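Local structure of long form salivary protein D7L (Phlebotomus duboscqi, 6MTF) at residues 1-6 against 168-173. The protein binds and sequesters cysteinyl leukotrienes and a thromboxane A2 analogue, helping female sandflies to feed on blood and inhibiting collagen-induced platelet aggregation. Residues are numbered along the deposited sequence; the frame is centred on the assembly and turned at random.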
ATOM      1  N   MET A   1     -12.223  -3.048  -5.081  1.00 12.23           N
ATOM      2  CA  MET A   1     -12.496  -3.096  -3.653  1.00 17.68           C
ATOM      3  C   MET A   1     -11.385  -3.820  -2.931  1.00 14.95           C
ATOM      4  O   MET A   1     -10.895  -4.839  -3.398  1.00 16.07           O
ATOM      5  CB  MET A   1     -13.820  -3.800  -3.375  1.00 20.90           C
ATOM      6  CG  MET A   1     -14.990  -2.875  -3.205  1.00 32.81           C
ATOM      7  SD  MET A   1     -16.483  -3.857  -3.046  1.00 31.48           S
ATOM      8  CE  MET A   1     -16.672  -4.446  -4.726  1.00 36.80           C
ATOM      9  N   TRP A   2     -11.006  -3.311  -1.771  1.00 11.80           N
ATOM     10  CA  TRP A   2      -9.869  -3.887  -1.075  1.00 15.99           C
ATOM     11  C   TRP A   2     -10.234  -5.231  -0.466  1.00 15.21           C
ATOM     12  O   TRP A   2     -11.374  -5.463  -0.062  1.00 14.43           O
ATOM     13  CB  TRP A   2      -9.371  -2.916  -0.013  1.00 26.58           C
ATOM     14  CG  TRP A   2      -8.641  -1.806  -0.659  1.00 34.66           C
ATOM     15  CD1 TRP A   2      -9.122  -0.959  -1.621  1.00 44.03           C
ATOM     16  CD2 TRP A   2      -7.279  -1.437  -0.445  1.00 26.91           C
ATOM     17  NE1 TRP A   2      -8.146  -0.074  -2.002  1.00 42.42           N
ATOM     18  CE2 TRP A   2      -7.004  -0.344  -1.295  1.00 36.06           C
ATOM     19  CE3 TRP A   2      -6.266  -1.912   0.390  1.00 17.06           C
ATOM     20  CZ2 TRP A   2      -5.760   0.278  -1.329  1.00 30.84           C
ATOM     21  CZ3 TRP A   2      -5.030  -1.290   0.352  1.00 19.32           C
ATOM     22  CH2 TRP A   2      -4.790  -0.207  -0.498  1.00 25.53           C
ATOM     23  N   ARG A   3      -9.252  -6.127  -0.435  1.00 13.59           N
ATOM     24  CA  ARG A   3      -9.403  -7.455   0.134  1.00 19.69           C
ATOM     25  C   ARG A   3      -8.601  -7.563   1.424  1.00 14.69           C
ATOM     26  O   ARG A   3      -7.535  -6.961   1.569  1.00 15.11           O
ATOM     27  CB  ARG A   3      -8.950  -8.527  -0.857  1.00 24.35           C
ATOM     28  CG  ARG A   3      -9.908  -8.676  -2.022  1.00 33.05           C
ATOM     29  CD  ARG A   3      -9.369  -9.595  -3.099  1.00 35.49           C
ATOM     30  NE  ARG A   3     -10.086  -9.407  -4.354  1.00 29.29           N
ATOM     31  CZ  ARG A   3      -9.821 -10.081  -5.467  1.00 30.77           C
ATOM     32  NH1 ARG A   3      -8.853 -10.990  -5.476  1.00 27.64           N
ATOM     33  NH2 ARG A   3     -10.520  -9.842  -6.570  1.00 27.20           N
ATOM     34  N   TYR A   4      -9.134  -8.332   2.359  1.00 11.43           N
ATOM     35  CA  TYR A   4      -8.531  -8.537   3.668  1.00 12.37           C
ATOM     36  C   TYR A   4      -8.528 -10.025   3.986  1.00 13.62           C
ATOM     37  O   TYR A   4      -9.436 -10.750   3.575  1.00 12.84           O
ATOM     38  CB  TYR A   4      -9.297  -7.770   4.756  1.00 11.14           C
ATOM     39  CG  TYR A   4      -9.481  -6.301   4.428  1.00 10.54           C
ATOM     40  CD1 TYR A   4      -8.506  -5.371   4.771  1.00  9.68           C
ATOM     41  CD2 TYR A   4     -10.624  -5.846   3.772  1.00 12.14           C
ATOM     42  CE1 TYR A   4      -8.656  -4.032   4.474  1.00 13.66           C
ATOM     43  CE2 TYR A   4     -10.784  -4.506   3.467  1.00 15.37           C
ATOM     44  CZ  TYR A   4      -9.791  -3.601   3.829  1.00 14.20           C
ATOM     45  OH  TYR A   4      -9.915  -2.262   3.541  1.00 12.03           O
ATOM     46  N   PRO A   5      -7.520 -10.509   4.719  1.00 12.84           N
ATOM     47  CA  PRO A   5      -6.408  -9.745   5.300  1.00 10.88           C
ATOM     48  C   PRO A   5      -5.408  -9.277   4.235  1.00 14.36           C
ATOM     49  O   PRO A   5      -5.505  -9.697   3.085  1.00 11.20           O
ATOM     50  CB  PRO A   5      -5.758 -10.751   6.256  1.00 12.40           C
ATOM     51  CG  PRO A   5      -6.074 -12.089   5.659  1.00 15.53           C
ATOM     52  CD  PRO A   5      -7.442 -11.946   5.039  1.00 14.44           C
ATOM     53  N   ARG A   6      -4.485  -8.405   4.618  1.00 11.92           N
ATOM     54  CA  ARG A   6      -3.442  -7.948   3.710  1.00  9.04           C
ATOM     55  C   ARG A   6      -2.296  -8.956   3.690  1.00 14.73           C
ATOM     56  O   ARG A   6      -1.897  -9.477   4.736  1.00 11.03           O
ATOM     57  CB  ARG A   6      -2.936  -6.572   4.145  1.00  8.19           C
ATOM     58  CG  ARG A   6      -4.065  -5.560   4.423  1.00  8.78           C
ATOM     59  CD  ARG A   6      -4.930  -5.311   3.196  1.00  8.24           C
ATOM     60  NE  ARG A   6      -4.158  -4.711   2.107  1.00  7.84           N
ATOM     61  CZ  ARG A   6      -4.505  -4.759   0.822  1.00 13.02           C
ATOM     62  NH1 ARG A   6      -5.626  -5.380   0.450  1.00  8.67           N
ATOM     63  NH2 ARG A   6      -3.728  -4.180  -0.093  1.00 12.34           N
ATOM     64  N   VAL A 168      -4.629   0.145  -9.932  1.00 12.36           N
ATOM     65  CA  VAL A 168      -5.882  -0.552  -9.664  1.00 11.62           C
ATOM     66  C   VAL A 168      -5.609  -1.634  -8.624  1.00 13.81           C
ATOM     67  O   VAL A 168      -4.471  -2.068  -8.434  1.00  9.35           O
ATOM     68  CB  VAL A 168      -6.496  -1.194 -10.933  1.00 10.63           C
ATOM     69  CG1 VAL A 168      -6.857  -0.132 -11.980  1.00 10.97           C
ATOM     70  CG2 VAL A 168      -5.549  -2.271 -11.519  1.00 10.89           C
ATOM     71  N   ASP A 169      -6.674  -2.086  -7.959  1.00 12.74           N
ATOM     72  CA  ASP A 169      -6.539  -3.138  -6.960  1.00 16.24           C
ATOM     73  C   ASP A 169      -6.818  -4.501  -7.605  1.00 16.67           C
ATOM     74  O   ASP A 169      -6.954  -4.625  -8.825  1.00 12.39           O
ATOM     75  CB  ASP A 169      -7.437  -2.845  -5.746  1.00 11.78           C
ATOM     76  CG  ASP A 169      -8.917  -2.822  -6.090  1.00 10.91           C
ATOM     77  OD1 ASP A 169      -9.306  -3.308  -7.176  1.00 13.96           O
ATOM     78  OD2 ASP A 169      -9.708  -2.308  -5.265  1.00 13.88           O
ATOM     79  N   GLU A 170      -6.900  -5.550  -6.782  1.00 19.83           N
ATOM     80  CA  GLU A 170      -7.159  -6.891  -7.300  1.00 28.86           C
ATOM     81  C   GLU A 170      -8.481  -6.979  -8.052  1.00 32.90           C
ATOM     82  O   GLU A 170      -8.645  -7.876  -8.888  1.00 36.41           O
ATOM     83  CB  GLU A 170      -7.133  -7.910  -6.157  1.00 31.31           C
ATOM     84  CG  GLU A 170      -6.189  -7.552  -5.014  1.00 33.05           C
ATOM     85  CD  GLU A 170      -6.820  -6.602  -4.019  1.00 43.59           C
ATOM     86  OE1 GLU A 170      -8.015  -6.784  -3.721  1.00 50.56           O
ATOM     87  OE2 GLU A 170      -6.138  -5.660  -3.550  1.00 45.69           O
ATOM     88  N   ASP A 171      -9.416  -6.062  -7.796  1.00 27.07           N
ATOM     89  CA  ASP A 171     -10.700  -6.022  -8.486  1.00 24.07           C
ATOM     90  C   ASP A 171     -10.680  -5.193  -9.763  1.00 27.60           C
ATOM     91  O   ASP A 171     -11.737  -4.998 -10.370  1.00 25.67           O
ATOM     92  CB  ASP A 171     -11.776  -5.455  -7.564  1.00 36.58           C
ATOM     93  CG  ASP A 171     -12.381  -6.500  -6.669  1.00 36.96           C
ATOM     94  OD1 ASP A 171     -12.464  -7.675  -7.089  1.00 33.57           O
ATOM     95  OD2 ASP A 171     -12.778  -6.134  -5.548  1.00 38.43           O
ATOM     96  N   ASN A 172      -9.521  -4.689 -10.180  1.00 20.17           N
ATOM     97  CA  ASN A 172      -9.447  -3.734 -11.280  1.00 16.08           C
ATOM     98  C   ASN A 172     -10.297  -2.496 -10.996  1.00 18.18           C
ATOM     99  O   ASN A 172     -10.895  -1.904 -11.897  1.00 20.61           O
ATOM    100  CB  ASN A 172      -9.836  -4.381 -12.615  1.00 23.29           C
ATOM    101  CG  ASN A 172      -8.707  -5.211 -13.206  1.00 24.42           C
ATOM    102  OD1 ASN A 172      -7.594  -4.717 -13.386  1.00 25.13           O
ATOM    103  ND2 ASN A 172      -8.984  -6.480 -13.502  1.00 17.81           N
ATOM    104  N   GLU A 173     -10.361  -2.117  -9.759  1.00 16.53           N
ATOM    105  CA  GLU A 173     -10.921  -0.844  -9.344  1.00 18.58           C
ATOM    106  C   GLU A 173      -9.787   0.141  -9.114  1.00 13.69           C
ATOM    107  O   GLU A 173      -8.787  -0.230  -8.481  1.00 11.92           O
ATOM    108  CB  GLU A 173     -11.725  -1.028  -8.067  1.00 20.15           C
ATOM    109  CG  GLU A 173     -12.527   0.158  -7.612  1.00 32.16           C
ATOM    110  CD  GLU A 173     -13.340  -0.182  -6.375  1.00 42.69           C
ATOM    111  OE1 GLU A 173     -13.847  -1.326  -6.304  1.00 41.95           O
ATOM    112  OE2 GLU A 173     -13.458   0.680  -5.479  1.00 43.95           O
TER
HETATM  113  O   HOH W   1     -12.316  -7.756  -3.809  1.00 36.37           O
HETATM  114  O   HOH W   2      -4.956  -2.573  -2.554  1.00 23.67           O
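Three carboxylates grip the backbone N of Met1, the first residue of the chain. Asp169 OD2 lies 2.6 Å from that N and meets it on the syn side, somewhat tilted out of the carboxylate plane, Glu173 OE1 at 2.7 Å receives it from above the carboxylate plane, and Asp171 OD2 offers its anti lone pair over a longer 3.2 Å. Asp169 and Asp171 belong to a type I beta turn, Asp169 to Asn172, and Glu173 follows it directly; Asp171 N bonds Asp169 OD1, an Asx turn, and Glu173 N reaches the same oxygen from the opposite face of the carboxylate. With OD1 held in this way, OD2 is left to face the terminus. So much negative charge would probably favour a protonated amino group. Arg3 extends the salt-bridge network: its NH2 points at Asp171 OD1 (3.0 Å, 163° at the hydrogen), within the guanidinium plane, while Glu170 CB sits over the centre of one guanidinium face, 3.5 Å above it. Glu170 is bent at chi2 (84°), which brings Glu170 OE1 alongside the aliphatic part of Arg3, 3.2 Å from Arg3 CG; its salt bridge to Arg3 NE is purely electrostatic, with no N-H directed at OE1. The network thus ties the segment leading into helix 8-21 to the loop between helices 159-164 and 187-196, in this PBP/GOBP family member. Arg6, with Trp2 CE3 over the centre of one guanidinium face, donates from NH1 to Arg3 O at 2.7 Å, in the carbonyl plane.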